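Side-chain contacts in outer membrane protein SusF (PDB 4FE9), which binds starch at the surface of Bacteroides thetaiotaomicron through carbohydrate-binding modules, before the starch is transported into the periplasm for degradation: residues T144-D149 / F248-T253; T160-N165 / N191-P196. All blocks are in the same frame, centred on the assembly; numbering follows the deposited sequence.

Contact 1 (T144-D149 / F248-T253); sequences TTPAVD and FNYRFT. With EDO (1,2-ethanediol), chain E.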
# COMPACT_ATOMS: atom_id res chain seq x y z
N THR A 144 -16.97 -22.13 -1.92
CA THR A 144 -15.81 -22.36 -2.77
C THR A 144 -15.73 -21.31 -3.87
O THR A 144 -16.73 -20.94 -4.45
CB THR A 144 -15.92 -23.77 -3.36
OG1 THR A 144 -15.81 -24.71 -2.28
CG2 THR A 144 -14.80 -24.04 -4.39
N THR A 145 -14.57 -20.71 -4.02
CA THR A 145 -14.39 -19.72 -5.09
C THR A 145 -14.03 -20.39 -6.40
O THR A 145 -13.68 -21.57 -6.42
CB THR A 145 -13.37 -18.68 -4.72
OG1 THR A 145 -12.09 -19.29 -4.62
CG2 THR A 145 -13.73 -18.02 -3.34
N PRO A 146 -14.19 -19.66 -7.53
CA PRO A 146 -13.74 -20.28 -8.79
C PRO A 146 -12.32 -20.78 -8.72
O PRO A 146 -11.49 -20.23 -7.99
CB PRO A 146 -13.90 -19.13 -9.83
CG PRO A 146 -14.96 -18.16 -9.17
CD PRO A 146 -14.64 -18.26 -7.70
N ALA A 147 -12.04 -21.82 -9.49
CA ALA A 147 -10.65 -22.26 -9.70
C ALA A 147 -9.81 -21.15 -10.36
O ALA A 147 -10.33 -20.32 -11.09
CB ALA A 147 -10.62 -23.52 -10.58
N VAL A 148 -8.53 -21.09 -10.04
CA VAL A 148 -7.60 -20.21 -10.73
C VAL A 148 -7.37 -20.71 -12.17
O VAL A 148 -7.23 -21.90 -12.40
CB VAL A 148 -6.25 -20.12 -9.99
CG1 VAL A 148 -5.28 -19.26 -10.78
CG2 VAL A 148 -6.45 -19.50 -8.61
N ASP A 149 -7.58 -19.82 -13.14
CA ASP A 149 -7.41 -20.23 -14.55
C ASP A 149 -5.91 -20.36 -14.84
O ASP A 149 -5.16 -19.45 -14.54
CB ASP A 149 -8.06 -19.20 -15.49
CG ASP A 149 -8.20 -19.71 -16.92
OD1 ASP A 149 -9.35 -19.87 -17.38
OD2 ASP A 149 -7.17 -20.07 -17.53
N PHE A 248 -7.41 -14.73 -4.94
CA PHE A 248 -7.55 -15.58 -3.76
C PHE A 248 -8.65 -15.03 -2.84
O PHE A 248 -9.64 -15.73 -2.58
CB PHE A 248 -6.21 -15.68 -3.00
CG PHE A 248 -6.32 -16.43 -1.69
CD1 PHE A 248 -6.53 -17.81 -1.68
CD2 PHE A 248 -6.40 -15.72 -0.48
CE1 PHE A 248 -6.70 -18.50 -0.48
CE2 PHE A 248 -6.58 -16.40 0.74
CZ PHE A 248 -6.72 -17.81 0.74
N ASN A 249 -8.55 -13.74 -2.52
CA ASN A 249 -9.61 -13.01 -1.81
C ASN A 249 -10.78 -12.55 -2.67
O ASN A 249 -11.83 -12.22 -2.15
CB ASN A 249 -9.04 -11.84 -1.04
CG ASN A 249 -8.02 -12.27 -0.03
OD1 ASN A 249 -8.33 -13.08 0.86
ND2 ASN A 249 -6.76 -11.89 -0.27
N TYR A 250 -10.63 -12.65 -4.00
CA TYR A 250 -11.65 -12.14 -4.99
C TYR A 250 -12.08 -10.71 -4.75
O TYR A 250 -13.22 -10.44 -4.35
CB TYR A 250 -12.84 -13.07 -5.11
CG TYR A 250 -12.58 -14.20 -6.03
CD1 TYR A 250 -11.76 -15.26 -5.64
CD2 TYR A 250 -12.93 -14.10 -7.38
CE1 TYR A 250 -11.36 -16.25 -6.56
CE2 TYR A 250 -12.55 -15.09 -8.30
CZ TYR A 250 -11.73 -16.11 -7.91
OH TYR A 250 -11.44 -17.11 -8.81
N ARG A 251 -11.14 -9.81 -4.87
CA ARG A 251 -11.39 -8.40 -4.69
C ARG A 251 -10.68 -7.71 -5.84
O ARG A 251 -9.70 -8.24 -6.37
CB ARG A 251 -10.77 -7.92 -3.38
CG ARG A 251 -11.77 -7.95 -2.18
CD ARG A 251 -11.48 -6.80 -1.16
NE ARG A 251 -12.70 -6.45 -0.45
CZ ARG A 251 -13.26 -5.25 -0.48
NH1 ARG A 251 -12.62 -4.22 -1.01
NH2 ARG A 251 -14.38 -5.04 0.19
N PHE A 252 -11.12 -6.48 -6.16
CA PHE A 252 -10.48 -5.68 -7.19
C PHE A 252 -10.31 -4.27 -6.67
O PHE A 252 -11.07 -3.83 -5.79
CB PHE A 252 -11.34 -5.68 -8.44
CG PHE A 252 -12.58 -4.82 -8.33
CD1 PHE A 252 -13.81 -5.39 -7.99
CD2 PHE A 252 -12.50 -3.44 -8.52
CE1 PHE A 252 -14.95 -4.59 -7.86
CE2 PHE A 252 -13.62 -2.63 -8.38
CZ PHE A 252 -14.86 -3.19 -8.06
N THR A 253 -9.26 -3.59 -7.11
CA THR A 253 -9.21 -2.14 -7.02
C THR A 253 -8.92 -1.53 -8.40
O THR A 253 -8.34 -2.19 -9.27
CB THR A 253 -8.12 -1.67 -6.09
OG1 THR A 253 -6.89 -2.24 -6.52
CG2 THR A 253 -8.43 -2.10 -4.61
C1 EDO E . -7.61 -6.21 -4.71
O1 EDO E . -7.44 -6.11 -3.31
C2 EDO E . -6.26 -6.06 -5.40
O2 EDO E . -5.65 -4.85 -4.95
O HOH W 1 -10.19 -18.32 -3.17
O HOH W 2 -11.06 -17.68 -11.65

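Contact 2 (T160-N165 / N191-P196); sequences TGWDGN and NFKIFP. With GLC (alpha-D-glucopyranose), chain B; GLC (alpha-D-glucopyranose), chain C.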
# COMPACT_ATOMS: atom_id res chain seq x y z
N THR A 160 -11.22 -1.07 -24.33
CA THR A 160 -10.62 -2.00 -25.25
C THR A 160 -11.50 -2.21 -26.47
O THR A 160 -10.99 -2.56 -27.53
CB THR A 160 -10.32 -3.42 -24.59
OG1 THR A 160 -11.56 -4.11 -24.31
CG2 THR A 160 -9.50 -3.28 -23.30
N GLY A 161 -12.82 -2.23 -26.26
CA GLY A 161 -13.73 -2.90 -27.19
C GLY A 161 -14.17 -4.25 -26.65
O GLY A 161 -13.36 -5.03 -26.16
N TRP A 162 -15.47 -4.50 -26.66
CA TRP A 162 -16.00 -5.69 -26.04
C TRP A 162 -15.87 -6.92 -26.97
O TRP A 162 -16.86 -7.48 -27.39
CB TRP A 162 -17.46 -5.46 -25.61
CG TRP A 162 -17.61 -4.39 -24.54
CD1 TRP A 162 -17.80 -3.05 -24.74
CD2 TRP A 162 -17.60 -4.58 -23.11
NE1 TRP A 162 -17.87 -2.39 -23.52
CE2 TRP A 162 -17.79 -3.32 -22.51
CE3 TRP A 162 -17.45 -5.70 -22.28
CZ2 TRP A 162 -17.89 -3.15 -21.12
CZ3 TRP A 162 -17.48 -5.52 -20.89
CH2 TRP A 162 -17.69 -4.26 -20.33
N ASP A 163 -14.63 -7.37 -27.24
CA ASP A 163 -14.44 -8.60 -28.02
C ASP A 163 -13.11 -9.33 -27.74
O ASP A 163 -12.24 -8.82 -27.04
CB ASP A 163 -14.61 -8.31 -29.50
CG ASP A 163 -13.62 -7.27 -30.00
OD1 ASP A 163 -12.39 -7.48 -29.87
OD2 ASP A 163 -14.07 -6.21 -30.48
N GLY A 164 -13.06 -10.60 -28.11
CA GLY A 164 -11.91 -11.42 -27.77
C GLY A 164 -10.60 -10.82 -28.26
O GLY A 164 -9.61 -10.79 -27.52
N ASN A 165 -10.59 -10.33 -29.50
CA ASN A 165 -9.33 -9.81 -30.09
C ASN A 165 -8.78 -8.63 -29.34
O ASN A 165 -7.59 -8.40 -29.37
CB ASN A 165 -9.50 -9.43 -31.58
CG ASN A 165 -9.75 -10.64 -32.48
OD1 ASN A 165 -9.29 -11.76 -32.19
ND2 ASN A 165 -10.54 -10.44 -33.54
N ASN A 191 -16.54 1.17 -18.20
CA ASN A 191 -17.00 -0.13 -17.71
C ASN A 191 -16.09 -1.23 -18.21
O ASN A 191 -15.55 -1.15 -19.33
CB ASN A 191 -18.42 -0.39 -18.17
CG ASN A 191 -19.41 0.54 -17.49
OD1 ASN A 191 -19.24 0.88 -16.32
ND2 ASN A 191 -20.36 1.07 -18.25
N PHE A 192 -15.86 -2.24 -17.37
CA PHE A 192 -15.13 -3.41 -17.81
C PHE A 192 -15.51 -4.67 -17.04
O PHE A 192 -16.05 -4.59 -15.93
CB PHE A 192 -13.63 -3.16 -17.71
CG PHE A 192 -13.12 -3.01 -16.29
CD1 PHE A 192 -12.54 -4.10 -15.63
CD2 PHE A 192 -13.18 -1.80 -15.64
CE1 PHE A 192 -12.08 -3.98 -14.34
CE2 PHE A 192 -12.68 -1.66 -14.34
CZ PHE A 192 -12.10 -2.76 -13.71
N LYS A 193 -15.16 -5.81 -17.60
CA LYS A 193 -15.20 -7.08 -16.86
C LYS A 193 -13.84 -7.80 -16.91
O LYS A 193 -13.00 -7.49 -17.76
CB LYS A 193 -16.30 -7.97 -17.41
CG LYS A 193 -17.71 -7.50 -16.98
CD LYS A 193 -18.83 -8.12 -17.82
CE LYS A 193 -20.12 -8.06 -17.05
NZ LYS A 193 -21.31 -8.51 -17.77
N ILE A 194 -13.66 -8.79 -16.03
CA ILE A 194 -12.50 -9.63 -16.03
C ILE A 194 -12.89 -11.01 -16.50
O ILE A 194 -13.93 -11.53 -16.11
CB ILE A 194 -11.94 -9.76 -14.64
CG1 ILE A 194 -11.49 -8.39 -14.12
CG2 ILE A 194 -10.75 -10.73 -14.60
CD1 ILE A 194 -11.38 -8.34 -12.57
N PHE A 195 -12.15 -11.56 -17.44
CA PHE A 195 -12.47 -12.89 -17.93
C PHE A 195 -11.32 -13.82 -17.67
O PHE A 195 -10.19 -13.47 -17.94
CB PHE A 195 -12.80 -12.85 -19.42
CG PHE A 195 -14.10 -12.19 -19.73
CD1 PHE A 195 -14.19 -10.80 -19.80
CD2 PHE A 195 -15.26 -12.92 -19.77
CE1 PHE A 195 -15.41 -10.18 -19.97
CE2 PHE A 195 -16.48 -12.31 -19.93
CZ PHE A 195 -16.55 -10.95 -20.10
N PRO A 196 -11.61 -15.03 -17.15
CA PRO A 196 -10.60 -16.07 -17.21
C PRO A 196 -10.26 -16.40 -18.67
O PRO A 196 -11.12 -16.36 -19.54
CB PRO A 196 -11.29 -17.28 -16.54
CG PRO A 196 -12.72 -17.01 -16.63
CD PRO A 196 -12.90 -15.52 -16.64
C1 GLC B . -21.42 -7.62 -22.73
C2 GLC B . -21.05 -7.50 -21.26
C3 GLC B . -21.78 -6.30 -20.64
C4 GLC B . -21.41 -5.05 -21.41
C5 GLC B . -21.69 -5.23 -22.89
C6 GLC B . -21.13 -4.04 -23.65
O2 GLC B . -21.50 -8.68 -20.57
O3 GLC B . -21.36 -6.18 -19.29
O4 GLC B . -22.13 -3.93 -20.92
O5 GLC B . -21.01 -6.42 -23.41
O6 GLC B . -21.53 -4.13 -24.99
C1 GLC C . -21.35 -3.16 -20.04
C2 GLC C . -22.18 -2.75 -18.86
C3 GLC C . -23.36 -1.92 -19.30
C4 GLC C . -22.93 -0.80 -20.24
C5 GLC C . -21.89 -1.05 -21.06
C6 GLC C . -21.46 0.05 -21.99
O2 GLC C . -22.64 -3.93 -18.19
O3 GLC C . -23.99 -1.41 -18.13
O4 GLC C . -23.99 -0.05 -20.90
O5 GLC C . -20.87 -2.02 -20.71
O6 GLC C . -20.56 0.89 -21.27

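Contact 1 (T144-D149 / F248-T253)
P146 lies over one face of the Y250 ring while T145 meets the same ring obliquely, so two consecutive residues of the loop 144-149 hold one tyrosine. The proline approaches through CD, 4.0 Å from the ring centroid and 28° off the ring normal, a CH-pi contact displaced toward the phenol end, where P146 CD is 3.6 Å from Y250 CZ. P146 CB continues past the ring to lie 3.3 Å from Y250 OH. T145 touches with its branch point and its hydroxyl: T145 CB and T145 OG1 each lie 3.7 Å from Y250 CE1. With chi1 at 66°, T145 OG1 lies between the backbone N and the carbonyl carbon and CG2 beside that N; the hydroxyl shares a bond with a water 2.6 Å from T145 OG1, and that water donates to the carbonyl O of F248. A second water, 2.9 Å from Y250 OH, donates to A147 O. Two waters thus link polar atoms of the two segments, beside the packing of the ring against the proline and the threonine. Y250 has left-handed backbone angles (phi 50°) and forms a G1 beta bulge with R251 opposite D246, at the start of strand 251-256. W227 meets the Y250 ring edge-to-face and also touches P146. In the fold, 144-149 is part of the connection from strand 128-141 to strand 153-157, the first strand of carbohydrate-binding module 1, and it packs at the entry of strand 251-256, which runs between strands 222-224 and 241-246 of that module's sheet.

Contact 2 (T160-N165 / N191-P196)
K193 NZ is gripped by two hydroxyls of one glucose, donating to O2 and to O3 of the chain B sugar over 2.8 Å each, with a weaker bond to A230 O. This is the starch site of carbohydrate-binding module 1, where an aromatic platform from the loop 160-165 stands beside strand 191-196 of a beta-sheet. Extended beyond CG, the lysine chain runs past the rim of the W162 indole, K193 CD lying 4.2 Å from W162 CZ3. One indole face receives C6 of the chain B glucose, 3.4 Å above the plane and offset toward the rim. The far corner of the six-membered ring leans on the strand backbone: W162 CH2 is 3.7 Å from F192 CA. D158 fixes both sides of the site, since its carboxylate accepts from W162 NE1 and from the backbone N of N191, and OD2 also bonds glucose. N191 ND2 donates to O6 of the chain C glucose over 3.0 Å at a fairly straight 158°, while N191 OD1 is held by N234 ND2, which settles the rotation of the amide. D216 OD2 adds a further bond to glucose. W162 itself is the centre of an inverse gamma turn, closed by a weak bond from D163 N to G161 O; the same oxygen accepts from T160 OG1 over 2.7 Å, the hydroxyl approaching 40° out of the carbonyl plane.

From the N terminus the chain leaves strand 128-141 of the first domain and enters 144-149, which meets its partner 248-253 only near the end of module 1; contact 1 therefore closes a long loop of 98 residues. Contact 2 nests inside it, joining the loop after strand 153-157 to strand 191-196 across just 25 residues. Both reach the same antiparallel sheet, contact 1 at strand 251-256 and contact 2 at strand 191-196, with centres about 18 Å apart. They also touch directly, D149 OD1 packing 3.3 Å from P196 CB. Contact 2 lines the glucose site, whereas contact 1 lies away from it, beside the approach from the preceding domain.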